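Local coordinates for protein N-acetylneuraminate lyase (Fusobacterium nucleatum subsp. nucleatum ATCC 25586, PDB 5ZKA) that is a TIM-barrel protein of the dihydrodipicolinate synthetase family, at residues S34-R45 against E72-E83; E64-E72 against G280-K288. All coordinates share one frame; numbering follows the deposited sequence.

Contact 1 (S34-R45 against E72-E83)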
loop_
_atom_site.group_PDB
_atom_site.type_symbol
_atom_site.label_atom_id
_atom_site.label_comp_id
_atom_site.label_asym_id
_atom_site.label_seq_id
_atom_site.Cartn_x
_atom_site.Cartn_y
_atom_site.Cartn_z
ATOM N N SER A 34 -24.472 -28.282 -5.690
ATOM C CA SER A 34 -25.523 -27.556 -6.385
ATOM C C SER A 34 -25.885 -26.285 -5.614
ATOM O O SER A 34 -25.634 -26.160 -4.414
ATOM C CB SER A 34 -26.759 -28.442 -6.577
ATOM O OG SER A 34 -27.301 -28.808 -5.324
ATOM N N ILE A 35 -26.480 -25.331 -6.332
ATOM C CA ILE A 35 -26.818 -24.037 -5.745
ATOM C C ILE A 35 -28.000 -24.177 -4.791
ATOM O O ILE A 35 -28.995 -24.843 -5.099
ATOM C CB ILE A 35 -27.141 -23.038 -6.867
ATOM C CG1 ILE A 35 -25.940 -22.879 -7.798
ATOM C CG2 ILE A 35 -27.585 -21.706 -6.288
ATOM C CD1 ILE A 35 -26.329 -22.538 -9.210
ATOM N N ASN A 36 -27.911 -23.523 -3.633
ATOM C CA ASN A 36 -29.047 -23.400 -2.710
ATOM C C ASN A 36 -29.749 -22.084 -3.026
ATOM O O ASN A 36 -29.352 -21.021 -2.534
ATOM C CB ASN A 36 -28.567 -23.473 -1.261
ATOM C CG ASN A 36 -29.670 -23.179 -0.232
ATOM O OD1 ASN A 36 -30.830 -22.957 -0.569
ATOM N ND2 ASN A 36 -29.291 -23.196 1.041
ATOM N N GLU A 37 -30.810 -22.156 -3.840
ATOM C CA GLU A 37 -31.468 -20.939 -4.315
ATOM C C GLU A 37 -32.126 -20.161 -3.177
ATOM O O GLU A 37 -32.032 -18.928 -3.129
ATOM C CB GLU A 37 -32.498 -21.284 -5.388
ATOM C CG GLU A 37 -33.349 -20.096 -5.792
ATOM C CD GLU A 37 -34.223 -20.377 -6.999
ATOM O OE1 GLU A 37 -33.841 -21.232 -7.833
ATOM O OE2 GLU A 37 -35.288 -19.732 -7.111
ATOM N N LYS A 38 -32.800 -20.855 -2.256
ATOM C CA LYS A 38 -33.412 -20.168 -1.120
ATOM C C LYS A 38 -32.374 -19.370 -0.341
ATOM O O LYS A 38 -32.595 -18.201 -0.001
ATOM C CB LYS A 38 -34.111 -21.183 -0.214
ATOM C CG LYS A 38 -34.799 -20.573 1.003
ATOM N N GLY A 39 -31.219 -19.979 -0.067
ATOM C CA GLY A 39 -30.193 -19.285 0.689
ATOM C C GLY A 39 -29.553 -18.155 -0.085
ATOM O O GLY A 39 -29.158 -17.141 0.504
ATOM N N LEU A 40 -29.426 -18.312 -1.410
ATOM C CA LEU A 40 -28.846 -17.243 -2.223
ATOM C C LEU A 40 -29.708 -15.992 -2.168
ATOM O O LEU A 40 -29.192 -14.879 -2.042
ATOM C CB LEU A 40 -28.667 -17.703 -3.674
ATOM C CG LEU A 40 -28.122 -16.650 -4.646
ATOM C CD1 LEU A 40 -26.780 -16.046 -4.148
ATOM C CD2 LEU A 40 -27.958 -17.226 -6.067
ATOM N N ARG A 41 -31.028 -16.152 -2.267
ATOM C CA ARG A 41 -31.911 -15.005 -2.089
ATOM C C ARG A 41 -31.763 -14.398 -0.695
ATOM O O ARG A 41 -31.816 -13.172 -0.539
ATOM C CB ARG A 41 -33.357 -15.420 -2.363
ATOM C CG ARG A 41 -33.544 -15.893 -3.813
ATOM C CD ARG A 41 -35.002 -16.178 -4.153
ATOM N NE ARG A 41 -35.115 -16.652 -5.529
ATOM C CZ ARG A 41 -35.388 -15.878 -6.575
ATOM N NH1 ARG A 41 -35.601 -14.580 -6.407
ATOM N NH2 ARG A 41 -35.450 -16.406 -7.793
ATOM N N GLU A 42 -31.564 -15.235 0.331
ATOM C CA GLU A 42 -31.391 -14.710 1.685
ATOM C C GLU A 42 -30.108 -13.898 1.808
ATOM O O GLU A 42 -30.073 -12.881 2.511
ATOM C CB GLU A 42 -31.389 -15.850 2.703
ATOM C CG GLU A 42 -32.752 -16.539 2.857
ATOM C CD GLU A 42 -32.754 -17.579 3.956
ATOM O OE1 GLU A 42 -31.735 -17.686 4.673
ATOM O OE2 GLU A 42 -33.768 -18.303 4.091
ATOM N N ILE A 43 -29.036 -14.344 1.152
ATOM C CA ILE A 43 -27.785 -13.594 1.212
ATOM C C ILE A 43 -27.928 -12.265 0.484
ATOM O O ILE A 43 -27.443 -11.226 0.947
ATOM C CB ILE A 43 -26.632 -14.430 0.630
ATOM C CG1 ILE A 43 -26.371 -15.669 1.486
ATOM C CG2 ILE A 43 -25.364 -13.582 0.515
ATOM C CD1 ILE A 43 -25.270 -16.579 0.901
ATOM N N ILE A 44 -28.583 -12.282 -0.676
ATOM C CA ILE A 44 -28.848 -11.051 -1.413
ATOM C C ILE A 44 -29.670 -10.087 -0.566
ATOM O O ILE A 44 -29.344 -8.897 -0.461
ATOM C CB ILE A 44 -29.558 -11.373 -2.743
ATOM C CG1 ILE A 44 -28.605 -12.110 -3.688
ATOM C CG2 ILE A 44 -30.076 -10.102 -3.389
ATOM C CD1 ILE A 44 -29.313 -12.848 -4.823
ATOM N N ARG A 45 -30.766 -10.578 0.028
ATOM C CA ARG A 45 -31.602 -9.713 0.858
ATOM C C ARG A 45 -30.815 -9.130 2.030
ATOM O O ARG A 45 -30.957 -7.947 2.354
ATOM C CB ARG A 45 -32.829 -10.479 1.362
ATOM C CG ARG A 45 -33.856 -10.789 0.281
ATOM C CD ARG A 45 -35.036 -9.798 0.265
ATOM N NE ARG A 45 -34.611 -8.409 0.053
ATOM C CZ ARG A 45 -34.348 -7.872 -1.136
ATOM N NH1 ARG A 45 -34.450 -8.601 -2.240
ATOM N NH2 ARG A 45 -33.966 -6.602 -1.225
ATOM N N GLU A 72 -24.199 -23.486 -13.929
ATOM C CA GLU A 72 -24.357 -23.033 -12.558
ATOM C C GLU A 72 -24.093 -21.536 -12.445
ATOM O O GLU A 72 -24.804 -20.831 -11.716
ATOM C CB GLU A 72 -23.447 -23.854 -11.643
ATOM C CG GLU A 72 -24.035 -25.237 -11.365
ATOM C CD GLU A 72 -23.069 -26.220 -10.722
ATOM O OE1 GLU A 72 -21.839 -26.053 -10.863
ATOM O OE2 GLU A 72 -23.555 -27.170 -10.062
ATOM N N LYS A 73 -23.096 -21.024 -13.185
ATOM C CA LYS A 73 -22.883 -19.579 -13.215
ATOM C C LYS A 73 -24.124 -18.854 -13.718
ATOM O O LYS A 73 -24.535 -17.832 -13.150
ATOM C CB LYS A 73 -21.685 -19.226 -14.096
ATOM C CG LYS A 73 -20.339 -19.667 -13.542
ATOM C CD LYS A 73 -19.280 -19.625 -14.662
ATOM C CE LYS A 73 -17.944 -20.210 -14.223
ATOM N NZ LYS A 73 -16.882 -19.987 -15.277
ATOM N N LYS A 74 -24.736 -19.369 -14.790
ATOM C CA LYS A 74 -25.926 -18.727 -15.344
ATOM C C LYS A 74 -27.059 -18.674 -14.322
ATOM O O LYS A 74 -27.766 -17.664 -14.213
ATOM C CB LYS A 74 -26.369 -19.463 -16.611
ATOM C CG LYS A 74 -25.398 -19.347 -17.787
ATOM C CD LYS A 74 -25.891 -20.178 -18.986
ATOM C CE LYS A 74 -25.052 -19.942 -20.229
ATOM N NZ LYS A 74 -25.533 -20.785 -21.371
ATOM N N ARG A 75 -27.255 -19.757 -13.568
ATOM C CA ARG A 75 -28.351 -19.785 -12.605
ATOM C C ARG A 75 -28.126 -18.778 -11.480
ATOM O O ARG A 75 -29.075 -18.140 -11.008
ATOM C CB ARG A 75 -28.520 -21.195 -12.040
ATOM C CG ARG A 75 -29.726 -21.336 -11.112
ATOM C CD ARG A 75 -31.045 -21.376 -11.894
ATOM N NE ARG A 75 -32.218 -21.222 -11.027
ATOM C CZ ARG A 75 -33.136 -20.265 -11.163
ATOM N NH1 ARG A 75 -33.031 -19.374 -12.141
ATOM N NH2 ARG A 75 -34.165 -20.195 -10.323
ATOM N N VAL A 76 -26.875 -18.615 -11.037
ATOM C CA VAL A 76 -26.565 -17.583 -10.045
ATOM C C VAL A 76 -26.932 -16.204 -10.581
ATOM O O VAL A 76 -27.558 -15.395 -9.888
ATOM C CB VAL A 76 -25.080 -17.650 -9.645
ATOM C CG1 VAL A 76 -24.673 -16.402 -8.855
ATOM C CG2 VAL A 76 -24.810 -18.914 -8.842
ATOM N N PHE A 77 -26.549 -15.919 -11.830
ATOM C CA PHE A 77 -26.865 -14.622 -12.424
ATOM C C PHE A 77 -28.370 -14.406 -12.519
ATOM O O PHE A 77 -28.856 -13.287 -12.304
ATOM C CB PHE A 77 -26.245 -14.497 -13.817
ATOM C CG PHE A 77 -24.749 -14.313 -13.820
ATOM C CD1 PHE A 77 -24.149 -13.270 -13.125
ATOM C CD2 PHE A 77 -23.946 -15.156 -14.568
ATOM C CE1 PHE A 77 -22.771 -13.103 -13.142
ATOM C CE2 PHE A 77 -22.557 -14.982 -14.601
ATOM C CZ PHE A 77 -21.973 -13.957 -13.888
ATOM N N GLU A 78 -29.124 -15.453 -12.876
ATOM C CA GLU A 78 -30.584 -15.325 -12.968
ATOM C C GLU A 78 -31.201 -14.951 -11.628
ATOM O O GLU A 78 -32.042 -14.047 -11.540
ATOM C CB GLU A 78 -31.229 -16.630 -13.435
ATOM C CG GLU A 78 -30.759 -17.203 -14.715
ATOM C CD GLU A 78 -31.383 -18.563 -14.966
ATOM O OE1 GLU A 78 -32.492 -18.816 -14.437
ATOM O OE2 GLU A 78 -30.754 -19.382 -15.674
ATOM N N ILE A 79 -30.856 -15.702 -10.586
ATOM C CA ILE A 79 -31.436 -15.469 -9.268
ATOM C C ILE A 79 -31.059 -14.083 -8.760
ATOM O O ILE A 79 -31.907 -13.334 -8.261
ATOM C CB ILE A 79 -30.993 -16.576 -8.295
ATOM C CG1 ILE A 79 -31.570 -17.921 -8.752
ATOM C CG2 ILE A 79 -31.419 -16.261 -6.851
ATOM C CD1 ILE A 79 -30.803 -19.118 -8.221
ATOM N N ALA A 80 -29.784 -13.707 -8.911
ATOM C CA ALA A 80 -29.316 -12.451 -8.331
ATOM C C ALA A 80 -30.108 -11.262 -8.864
ATOM O O ALA A 80 -30.587 -10.428 -8.086
ATOM C CB ALA A 80 -27.817 -12.268 -8.591
ATOM N N ILE A 81 -30.276 -11.170 -10.190
ATOM C CA ILE A 81 -30.991 -10.014 -10.724
ATOM C C ILE A 81 -32.498 -10.135 -10.487
ATOM O O ILE A 81 -33.199 -9.119 -10.375
ATOM C CB ILE A 81 -30.646 -9.806 -12.211
ATOM C CG1 ILE A 81 -31.106 -8.420 -12.673
ATOM C CG2 ILE A 81 -31.237 -10.905 -13.086
ATOM C CD1 ILE A 81 -30.498 -7.993 -13.986
ATOM N N ASP A 82 -33.027 -11.355 -10.404
ATOM C CA ASP A 82 -34.440 -11.498 -10.073
ATOM C C ASP A 82 -34.710 -11.035 -8.649
ATOM O O ASP A 82 -35.725 -10.383 -8.384
ATOM C CB ASP A 82 -34.882 -12.945 -10.255
ATOM C CG ASP A 82 -36.338 -13.154 -9.900
ATOM O OD1 ASP A 82 -37.206 -12.688 -10.671
ATOM O OD2 ASP A 82 -36.613 -13.780 -8.850
ATOM N N GLU A 83 -33.802 -11.352 -7.720
ATOM C CA GLU A 83 -34.005 -10.966 -6.329
ATOM C C GLU A 83 -33.665 -9.499 -6.090
ATOM O O GLU A 83 -34.385 -8.803 -5.361
ATOM C CB GLU A 83 -33.165 -11.857 -5.417
ATOM C CG GLU A 83 -33.433 -11.631 -3.943
ATOM C CD GLU A 83 -34.852 -11.988 -3.541
ATOM O OE1 GLU A 83 -35.414 -12.954 -4.101
ATOM O OE2 GLU A 83 -35.402 -11.309 -2.650
HETATM O O HOH W 1 -31.825 -23.069 -8.955
#
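Arg41 reaches Glu83 with its chain extended and CG beside the backbone N (chi1 -62°), while a bend of Glu83 at chi2 (64°) turns its carboxylate back between Arg41 and Arg45. These residues join two neighbouring outer helices of the TIM barrel, 37-49 and 70-84. The short helical segments approach to 9.8 Å between axes and cross at -46°. Arg41 NH1 donates to Glu83 OE1 at 2.8 Å and to Asp82 OD2, each acceptor using its anti lone pair. Both oxygens lie close to the guanidinium plane, but the carboxylates themselves stand nearly upright to it. The other Glu83 oxygen, OE2, takes an N-H from Arg45 NH1 at 2.9 Å, and the same nitrogen also bonds Glu83 O. Two arginines one helical turn apart thus hold both oxygens of one carboxylate. Near the start of helix 37-49, Glu37 OE1 pairs with Arg75 NH2 at 2.7 Å, met from above the carboxylate plane. Ile79 lies between these charged groups: CG2 sits under one face of the Arg41 guanidinium, and CG1 covers the centre of a face of Arg75. Below the salt bridges the contact is apolar. Leu40 CD2 meets Ile79 CG2 at 3.7 Å, and Ile44 CD1 rests on Ala80 CA at 3.5 Å. Ile44, Val76 and Ala80 also touch strand 55-58 of the barrel. Ile35 CD1 packs on Val76 CG2 at 3.9 Å. One water links Glu37 OE1 to Arg75 NE, which donates to it at 2.8 Å.

Contact 2 (E64-E72 against G280-K288)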
loop_
_atom_site.group_PDB
_atom_site.type_symbol
_atom_site.label_atom_id
_atom_site.label_comp_id
_atom_site.label_asym_id
_atom_site.label_seq_id
_atom_site.Cartn_x
_atom_site.Cartn_y
_atom_site.Cartn_z
ATOM N N GLU A 64 -17.115 -18.201 -5.428
ATOM C CA GLU A 64 -16.611 -19.514 -5.830
ATOM C C GLU A 64 -16.868 -19.775 -7.315
ATOM O O GLU A 64 -16.981 -20.922 -7.765
ATOM C CB GLU A 64 -17.186 -20.614 -4.931
ATOM C CG GLU A 64 -16.746 -20.394 -3.452
ATOM C CD GLU A 64 -17.523 -21.231 -2.454
ATOM O OE1 GLU A 64 -17.457 -22.478 -2.527
ATOM O OE2 GLU A 64 -18.214 -20.632 -1.603
ATOM N N ASN A 65 -16.906 -18.683 -8.081
ATOM C CA ASN A 65 -17.256 -18.735 -9.499
ATOM C C ASN A 65 -16.391 -19.720 -10.287
ATOM O O ASN A 65 -16.899 -20.475 -11.131
ATOM C CB ASN A 65 -17.122 -17.328 -10.080
ATOM C CG ASN A 65 -17.292 -17.301 -11.580
ATOM O OD1 ASN A 65 -16.310 -17.212 -12.340
ATOM N ND2 ASN A 65 -18.541 -17.343 -12.025
ATOM N N PHE A 66 -15.081 -19.723 -10.041
ATOM C CA PHE A 66 -14.203 -20.524 -10.887
ATOM C C PHE A 66 -14.197 -21.993 -10.495
ATOM O O PHE A 66 -13.513 -22.789 -11.150
ATOM C CB PHE A 66 -12.797 -19.907 -10.878
ATOM C CG PHE A 66 -12.799 -18.485 -11.356
ATOM C CD1 PHE A 66 -12.908 -18.204 -12.716
ATOM C CD2 PHE A 66 -12.816 -17.431 -10.453
ATOM C CE1 PHE A 66 -12.965 -16.899 -13.167
ATOM C CE2 PHE A 66 -12.880 -16.121 -10.899
ATOM C CZ PHE A 66 -12.943 -15.858 -12.259
ATOM N N MET A 67 -14.989 -22.371 -9.485
ATOM C CA MET A 67 -15.148 -23.759 -9.075
ATOM C C MET A 67 -16.418 -24.409 -9.617
ATOM O O MET A 67 -16.635 -25.600 -9.370
ATOM C CB MET A 67 -15.131 -23.857 -7.544
ATOM C CG MET A 67 -13.727 -23.809 -6.939
ATOM S SD MET A 67 -13.749 -24.047 -5.145
ATOM C CE MET A 67 -14.111 -22.393 -4.621
ATOM N N ILE A 68 -17.257 -23.679 -10.352
ATOM C CA ILE A 68 -18.576 -24.180 -10.720
ATOM C C ILE A 68 -18.742 -24.142 -12.240
ATOM O O ILE A 68 -17.934 -23.565 -12.974
ATOM C CB ILE A 68 -19.714 -23.405 -10.018
ATOM C CG1 ILE A 68 -19.886 -22.019 -10.636
ATOM C CG2 ILE A 68 -19.409 -23.256 -8.524
ATOM C CD1 ILE A 68 -20.914 -21.150 -9.946
ATOM N N SER A 69 -19.804 -24.790 -12.710
ATOM C CA SER A 69 -20.014 -24.976 -14.139
ATOM C C SER A 69 -20.644 -23.743 -14.786
ATOM O O SER A 69 -21.217 -22.875 -14.121
ATOM C CB SER A 69 -20.904 -26.193 -14.391
ATOM O OG SER A 69 -22.241 -25.887 -14.021
ATOM N N THR A 70 -20.541 -23.690 -16.121
ATOM C CA THR A 70 -21.140 -22.593 -16.874
ATOM C C THR A 70 -22.634 -22.476 -16.587
ATOM O O THR A 70 -23.146 -21.372 -16.373
ATOM C CB THR A 70 -20.898 -22.796 -18.372
ATOM O OG1 THR A 70 -19.486 -22.920 -18.615
ATOM C CG2 THR A 70 -21.434 -21.615 -19.156
ATOM N N GLU A 71 -23.346 -23.603 -16.567
ATOM C CA GLU A 71 -24.783 -23.546 -16.290
ATOM C C GLU A 71 -25.044 -23.076 -14.869
ATOM O O GLU A 71 -26.000 -22.333 -14.621
ATOM C CB GLU A 71 -25.431 -24.910 -16.528
ATOM C CG GLU A 71 -25.565 -25.282 -18.004
ATOM C CD GLU A 71 -26.190 -24.173 -18.849
ATOM O OE1 GLU A 71 -27.434 -24.059 -18.856
ATOM O OE2 GLU A 71 -25.435 -23.423 -19.514
ATOM N N GLU A 72 -24.199 -23.486 -13.929
ATOM C CA GLU A 72 -24.357 -23.033 -12.558
ATOM C C GLU A 72 -24.093 -21.536 -12.445
ATOM O O GLU A 72 -24.804 -20.831 -11.716
ATOM C CB GLU A 72 -23.447 -23.854 -11.643
ATOM C CG GLU A 72 -24.035 -25.237 -11.365
ATOM C CD GLU A 72 -23.069 -26.220 -10.722
ATOM O OE1 GLU A 72 -21.839 -26.053 -10.863
ATOM O OE2 GLU A 72 -23.555 -27.170 -10.062
ATOM N N GLY A 280 -25.203 -21.957 3.614
ATOM C CA GLY A 280 -24.831 -23.216 2.963
ATOM C C GLY A 280 -23.372 -23.614 3.152
ATOM O O GLY A 280 -22.709 -23.233 4.124
ATOM N N TYR A 281 -22.865 -24.398 2.199
ATOM C CA TYR A 281 -21.512 -24.942 2.217
ATOM C C TYR A 281 -20.665 -24.289 1.137
ATOM O O TYR A 281 -21.164 -23.576 0.267
ATOM C CB TYR A 281 -21.518 -26.463 2.004
ATOM C CG TYR A 281 -22.363 -27.221 3.005
ATOM C CD1 TYR A 281 -21.963 -27.341 4.332
ATOM C CD2 TYR A 281 -23.559 -27.802 2.628
ATOM C CE1 TYR A 281 -22.736 -28.027 5.254
ATOM C CE2 TYR A 281 -24.337 -28.489 3.543
ATOM C CZ TYR A 281 -23.921 -28.596 4.853
ATOM O OH TYR A 281 -24.694 -29.283 5.760
ATOM N N CYS A 282 -19.358 -24.544 1.208
ATOM C CA CYS A 282 -18.444 -24.152 0.148
ATOM C C CYS A 282 -18.304 -25.293 -0.851
ATOM O O CYS A 282 -18.584 -26.453 -0.539
ATOM C CB CYS A 282 -17.070 -23.794 0.713
ATOM S SG CYS A 282 -17.055 -22.315 1.756
ATOM N N ARG A 283 -17.837 -24.953 -2.054
ATOM C CA ARG A 283 -17.636 -25.969 -3.090
ATOM C C ARG A 283 -16.435 -26.841 -2.736
ATOM O O ARG A 283 -15.381 -26.325 -2.353
ATOM C CB ARG A 283 -17.418 -25.303 -4.452
ATOM C CG ARG A 283 -18.689 -24.814 -5.153
ATOM C CD ARG A 283 -19.564 -25.982 -5.620
ATOM N NE ARG A 283 -18.946 -26.697 -6.742
ATOM C CZ ARG A 283 -19.541 -26.960 -7.902
ATOM N NH1 ARG A 283 -20.808 -26.609 -8.107
ATOM N NH2 ARG A 283 -18.873 -27.605 -8.854
ATOM N N LYS A 284 -16.580 -28.158 -2.868
ATOM C CA LYS A 284 -15.416 -29.014 -2.714
ATOM C C LYS A 284 -14.376 -28.638 -3.768
ATOM O O LYS A 284 -14.732 -28.242 -4.880
ATOM C CB LYS A 284 -15.798 -30.482 -2.842
ATOM C CG LYS A 284 -16.572 -31.005 -1.649
ATOM C CD LYS A 284 -17.026 -32.419 -1.881
ATOM C CE LYS A 284 -18.288 -32.708 -1.091
ATOM N NZ LYS A 284 -18.815 -34.062 -1.398
ATOM N N PRO A 285 -13.077 -28.752 -3.448
ATOM C CA PRO A 285 -12.498 -29.344 -2.237
ATOM C C PRO A 285 -12.281 -28.370 -1.076
ATOM O O PRO A 285 -11.451 -28.695 -0.219
ATOM C CB PRO A 285 -11.139 -29.855 -2.726
ATOM C CG PRO A 285 -10.770 -28.888 -3.859
ATOM C CD PRO A 285 -12.032 -28.157 -4.300
ATOM N N MET A 286 -12.962 -27.220 -1.043
ATOM C CA MET A 286 -12.889 -26.364 0.139
ATOM C C MET A 286 -13.164 -27.198 1.383
ATOM O O MET A 286 -14.120 -27.981 1.422
ATOM C CB MET A 286 -13.892 -25.209 0.053
ATOM C CG MET A 286 -13.599 -24.146 -1.010
ATOM S SD MET A 286 -11.980 -23.373 -0.847
ATOM C CE MET A 286 -12.243 -21.835 -1.711
ATOM N N LYS A 287 -12.299 -27.048 2.387
ATOM C CA LYS A 287 -12.410 -27.844 3.600
ATOM C C LYS A 287 -13.656 -27.446 4.390
ATOM O O LYS A 287 -13.995 -26.262 4.494
ATOM C CB LYS A 287 -11.158 -27.664 4.464
ATOM N N LYS A 288 -14.352 -28.445 4.927
ATOM C CA LYS A 288 -15.479 -28.165 5.804
ATOM C C LYS A 288 -14.997 -27.534 7.108
ATOM O O LYS A 288 -13.890 -27.798 7.584
ATOM C CB LYS A 288 -16.266 -29.439 6.095
ATOM C CG LYS A 288 -16.957 -30.029 4.875
HETATM O O HOH W 2 -20.134 -28.278 -11.472
#
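The backbones of Met67 and Arg283 come nearest each other, their CA atoms 6.8 Å apart, where the turn leading into helix 70-84 meets an irregular loop between helices 264-274 and 291-304. Ser69 and Glu72 form a capping box at the start of helix 70-84, and Arg283 binds to it. Glu72 OE1 accepts from Ser69 N on its anti lone pair. From above the carboxylate plane it also takes an N-H of Arg283 NH1 at 3.0 Å, a salt bridge. The bend of Arg283 at chi2 and chi3 (-69° and -70°) folds its guanidinium back over the turn. There Ile68 CG2 lies 3.5 Å above one face, toward the rim. Arg283 NH1 also donates to Gly33 O, so this nitrogen ties the loop to two other parts of the chain. At the backbone of the loop, Arg283 N donates almost straight to Glu64 OE1, a short bond of 2.5 Å met nearly along the C-O axis. The second oxygen, Glu64 OE2, pairs with Lys269 of helix 264-274. Met67 runs past Arg283 in the opposite direction and brings SD to 3.9 Å from Arg283 CB. Its methyl CE meets Met286 CE at 3.5 Å, the two side chains crossing at about a right angle. A water bridges the capping box and the arginine, donating to Glu72 OE1 and accepting from Arg283 NH2 at 3.0 Å.

Contacts 1 and 2 share helix 70-84, and their centres lie about 14 Å apart. Contact 1 is partly buried and runs along the flank of that helix, against its neighbour 37-49. Its apolar side chains lie toward the barrel strands, with a salt-bridge network above them. Contact 2 is a surface contact at the N-terminal start of the same helix, where loops meet. Its apolar part is small, a pair of methionine methyls. Its polar bonds are fewer and separate: one salt bridge at the capping box and one carboxylate bond to a backbone N-H, rather than a network. Glu72 takes part in both: its CB lies against Ile35 in contact 1, while its carboxylate serves contact 2. Lys73 CE also packs on Asn65 O, at 3.3 Å.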